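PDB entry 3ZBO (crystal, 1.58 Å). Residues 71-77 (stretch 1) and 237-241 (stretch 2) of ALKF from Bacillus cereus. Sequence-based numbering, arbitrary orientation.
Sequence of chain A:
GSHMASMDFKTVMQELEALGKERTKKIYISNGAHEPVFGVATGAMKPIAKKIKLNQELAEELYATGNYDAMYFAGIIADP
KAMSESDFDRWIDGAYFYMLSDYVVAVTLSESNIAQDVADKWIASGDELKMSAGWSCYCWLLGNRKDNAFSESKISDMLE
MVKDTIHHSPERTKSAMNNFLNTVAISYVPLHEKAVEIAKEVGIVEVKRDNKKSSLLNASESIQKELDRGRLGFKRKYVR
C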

ATOM      1  N   MET A  71      10.154  -5.878  -8.643  1.00 11.96           N
ATOM      2  CA  MET A  71       9.925  -5.652  -7.220  1.00 12.93           C
ATOM      3  C   MET A  71       8.460  -5.907  -6.784  1.00 12.93           C
ATOM      4  O   MET A  71       8.208  -6.470  -5.713  1.00 12.43           O
ATOM      5  CB  MET A  71      10.302  -4.236  -6.818  1.00 10.61           C
ATOM      6  CG  MET A  71      11.772  -3.977  -6.964  1.00 12.55           C
ATOM      7  SD  MET A  71      12.219  -2.221  -6.975  1.00 14.13           S
ATOM      8  CE  MET A  71      12.351  -1.938  -5.182  1.00 13.09           C
ATOM      9  N   TYR A  72       7.502  -5.479  -7.632  1.00 12.09           N
ATOM     10  CA  TYR A  72       6.106  -5.816  -7.420  1.00 12.76           C
ATOM     11  C   TYR A  72       5.918  -7.315  -7.398  1.00 11.66           C
ATOM     12  O   TYR A  72       5.238  -7.840  -6.487  1.00 13.23           O
ATOM     13  CB  TYR A  72       5.261  -5.070  -8.519  1.00 13.55           C
ATOM     14  CG  TYR A  72       3.797  -5.233  -8.164  1.00 12.24           C
ATOM     15  CD1 TYR A  72       3.110  -6.394  -8.524  1.00 13.39           C
ATOM     16  CD2 TYR A  72       3.087  -4.215  -7.592  1.00 12.86           C
ATOM     17  CE1 TYR A  72       1.751  -6.498  -8.166  1.00 14.13           C
ATOM     18  CE2 TYR A  72       1.746  -4.346  -7.185  1.00 13.22           C
ATOM     19  CZ  TYR A  72       1.076  -5.480  -7.536  1.00 15.23           C
ATOM     20  OH  TYR A  72      -0.258  -5.617  -7.128  1.00 16.98           O
ATOM     21  N   PHE A  73       6.495  -8.018  -8.358  1.00 13.16           N
ATOM     22  CA  PHE A  73       6.284  -9.438  -8.407  1.00 14.12           C
ATOM     23  C   PHE A  73       6.961 -10.111  -7.183  1.00 14.72           C
ATOM     24  O   PHE A  73       6.425 -11.075  -6.628  1.00 13.90           O
ATOM     25  CB  PHE A  73       6.882  -9.987  -9.733  1.00 15.14           C
ATOM     26  CG  PHE A  73       6.564 -11.402  -9.953  1.00 15.61           C
ATOM     27  CD1 PHE A  73       5.276 -11.758 -10.195  1.00 20.35           C
ATOM     28  CD2 PHE A  73       7.545 -12.369  -9.859  1.00 14.98           C
ATOM     29  CE1 PHE A  73       4.911 -13.135 -10.329  1.00 18.45           C
ATOM     30  CE2 PHE A  73       7.178 -13.750 -10.049  1.00 17.40           C
ATOM     31  CZ  PHE A  73       5.872 -14.082 -10.269  1.00 19.70           C
ATOM     32  N   ALA A  74       8.121  -9.594  -6.743  1.00 12.99           N
ATOM     33  CA  ALA A  74       8.780 -10.156  -5.547  1.00 13.60           C
ATOM     34  C   ALA A  74       7.798 -10.101  -4.377  1.00 13.56           C
ATOM     35  O   ALA A  74       7.683 -11.029  -3.581  1.00 14.50           O
ATOM     36  CB  ALA A  74       9.961  -9.316  -5.227  1.00 12.90           C
ATOM     37  N   GLY A  75       7.033  -8.979  -4.248  1.00 12.13           N
ATOM     38  CA  GLY A  75       6.033  -8.975  -3.138  1.00 12.22           C
ATOM     39  C   GLY A  75       5.001 -10.098  -3.272  1.00 13.81           C
ATOM     40  O   GLY A  75       4.622 -10.645  -2.238  1.00 15.22           O
ATOM     41  N   ILE A  76       4.524 -10.422  -4.481  1.00 14.07           N
ATOM     42  CA  ILE A  76       3.489 -11.424  -4.628  1.00 15.55           C
ATOM     43  C   ILE A  76       4.034 -12.761  -4.247  1.00 17.01           C
ATOM     44  O   ILE A  76       3.261 -13.589  -3.656  1.00 19.17           O
ATOM     45  CB  ILE A  76       3.034 -11.410  -6.054  1.00 18.13           C
ATOM     46  CG1 ILE A  76       2.176 -10.147  -6.314  1.00 18.96           C
ATOM     47  CG2 ILE A  76       2.193 -12.736  -6.361  1.00 20.22           C
ATOM     48  CD1 ILE A  76       2.214  -9.895  -7.768  1.00 25.77           C
ATOM     49  N   ILE A  77       5.312 -13.032  -4.545  1.00 15.70           N
ATOM     50  CA  ILE A  77       5.874 -14.368  -4.241  1.00 14.60           C
ATOM     51  C   ILE A  77       6.627 -14.478  -2.909  1.00 15.87           C
ATOM     52  O   ILE A  77       7.298 -15.480  -2.592  1.00 17.19           O
ATOM     53  CB  ILE A  77       6.782 -14.911  -5.337  1.00 12.96           C
ATOM     54  CG1 ILE A  77       8.040 -14.022  -5.579  1.00 14.03           C
ATOM     55  CG2 ILE A  77       5.964 -15.050  -6.630  1.00 16.93           C
ATOM     56  CD1 ILE A  77       9.177 -14.691  -6.381  1.00 19.60           C
ATOM     57  N   LYS A 237      -9.952  -7.805   0.955  1.00 22.42           N
ATOM     58  CA  LYS A 237      -8.501  -8.149   0.851  1.00 20.19           C
ATOM     59  C   LYS A 237      -7.919  -7.477  -0.367  1.00 20.41           C
ATOM     60  O   LYS A 237      -8.464  -7.603  -1.474  1.00 20.61           O
ATOM     61  CB  LYS A 237      -8.251  -9.638   0.742  1.00 22.38           C
ATOM     62  CG  LYS A 237      -6.835  -9.974   0.927  1.00 23.47           C
ATOM     63  CD  LYS A 237      -6.635 -11.513   0.989  1.00 31.04           C
ATOM     64  CE  LYS A 237      -5.200 -11.810   0.718  1.00 35.58           C
ATOM     65  NZ  LYS A 237      -4.664 -12.962   1.536  1.00 44.35           N
ATOM     66  N   TYR A 238      -6.801  -6.747  -0.184  1.00 16.33           N
ATOM     67  CA  TYR A 238      -6.179  -6.073  -1.353  1.00 17.07           C
ATOM     68  C   TYR A 238      -5.917  -7.077  -2.483  1.00 14.32           C
ATOM     69  O   TYR A 238      -5.304  -8.098  -2.265  1.00 17.97           O
ATOM     70  CB  TYR A 238      -4.872  -5.363  -0.851  1.00 17.25           C
ATOM     71  CG  TYR A 238      -4.230  -4.522  -1.876  1.00 15.92           C
ATOM     72  CD1 TYR A 238      -3.386  -5.132  -2.845  1.00 16.45           C
ATOM     73  CD2 TYR A 238      -4.406  -3.169  -1.898  1.00 18.32           C
ATOM     74  CE1 TYR A 238      -2.727  -4.382  -3.853  1.00 15.91           C
ATOM     75  CE2 TYR A 238      -3.775  -2.380  -2.921  1.00 21.15           C
ATOM     76  CZ  TYR A 238      -2.943  -3.044  -3.873  1.00 18.46           C
ATOM     77  OH  TYR A 238      -2.315  -2.288  -4.827  1.00 19.31           O
ATOM     78  N   VAL A 239      -6.316  -6.709  -3.720  1.00 17.24           N
ATOM     79  CA  VAL A 239      -6.100  -7.608  -4.859  1.00 18.34           C
ATOM     80  C   VAL A 239      -4.812  -7.294  -5.559  1.00 17.27           C
ATOM     81  O   VAL A 239      -4.617  -6.188  -6.067  1.00 18.74           O
ATOM     82  CB  VAL A 239      -7.306  -7.513  -5.868  1.00 18.60           C
ATOM     83  CG1 VAL A 239      -7.136  -8.530  -6.934  1.00 22.11           C
ATOM     84  CG2 VAL A 239      -8.659  -7.794  -5.130  1.00 23.22           C
ATOM     85  N   ARG A 240      -3.930  -8.275  -5.584  1.00 17.64           N
ATOM     86  CA  ARG A 240      -2.540  -7.956  -6.016  1.00 17.20           C
ATOM     87  C   ARG A 240      -2.314  -8.159  -7.485  1.00 21.72           C
ATOM     88  O   ARG A 240      -1.356  -7.607  -8.055  1.00 19.63           O
ATOM     89  CB  ARG A 240      -1.598  -8.807  -5.211  1.00 17.17           C
ATOM     90  CG  ARG A 240      -1.724  -8.524  -3.684  1.00 18.23           C
ATOM     91  CD  ARG A 240      -0.664  -9.261  -2.880  1.00 17.43           C
ATOM     92  NE  ARG A 240       0.659  -8.533  -2.936  1.00 14.94           N
ATOM     93  CZ  ARG A 240       1.604  -8.746  -2.046  1.00 14.07           C
ATOM     94  NH1 ARG A 240       1.473  -9.695  -1.107  1.00 16.92           N
ATOM     95  NH2 ARG A 240       2.688  -8.030  -2.146  1.00 15.36           N
ATOM     96  N   CYS A 241      -3.087  -9.072  -8.082  1.00 24.68           N
ATOM     97  CA  CYS A 241      -2.702  -9.455  -9.446  1.00 31.05           C
ATOM     98  C   CYS A 241      -3.980  -9.661 -10.222  1.00 36.43           C
ATOM     99  O   CYS A 241      -4.664  -8.596 -10.469  1.00 36.68           O
ATOM    100  CB  CYS A 241      -1.321 -10.373  -9.504  1.00 28.26           C
ATOM    101  SG  CYS A 241      -1.106 -12.079  -9.298  1.00 42.34           S
ATOM    102  OXT CYS A 241      -4.382 -10.803 -10.571  1.00 39.58           O
TER
HETATM  103  O   HOH W   1       3.512  -6.631  -4.646  1.00 14.10           O
HETATM  104  O   HOH W   2       0.579  -6.004  -4.332  1.00 15.72           O
HETATM  105  O   HOH W   3      -1.734  -3.293  -7.082  1.00 24.11           O
HETATM  106  O   HOH W   4       3.496 -11.092   0.341  1.00 20.14           O

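How does an irregular chain end meet a helix? Stretch 1 is helical, held by bonds such as Gly75 N to Met71 O at 3.1 Å, while stretch 2 is the non-regular C-terminal tail of the same chain. The closest CA atoms, those of Ile76 and Arg240, are 7.1 Å apart, so side chains and water must bridge much of the space.

What does Arg240 do with its long side chain? Its end reaches the helix, where Arg240 NH2 lies 3.3 Å from Gly75 O, but the angle is too poor for a hydrogen bond. Water bridges the pair instead: water 4 donates to Gly75 O and accepts from Arg240 NH1. Separately, water 1 links Tyr72 O to Arg240 NH2. Gly75 leaves room here, since a CB would point toward the tail and sit 2.8 Å from Arg240 NH2.

Where is the direct polar bond? Tyr72 OH donates to Arg240 O at a very short 2.5 Å, the carbonyl lying near the ring plane. The same hydroxyl accepts from water 3, which also bonds to Tyr238 OH, and more weakly from water 2, itself held by Arg240 NE.

What does Ile76 contribute? Ile76 CD1 makes an apolar contact with Cys241 CB at 4.0 Å, while Ile76 CG1 packs 4.0 Å from Arg240 NE. Ile76 N lies over one face of the Arg240 guanidinium, 3.8 Å from Arg240 NH2.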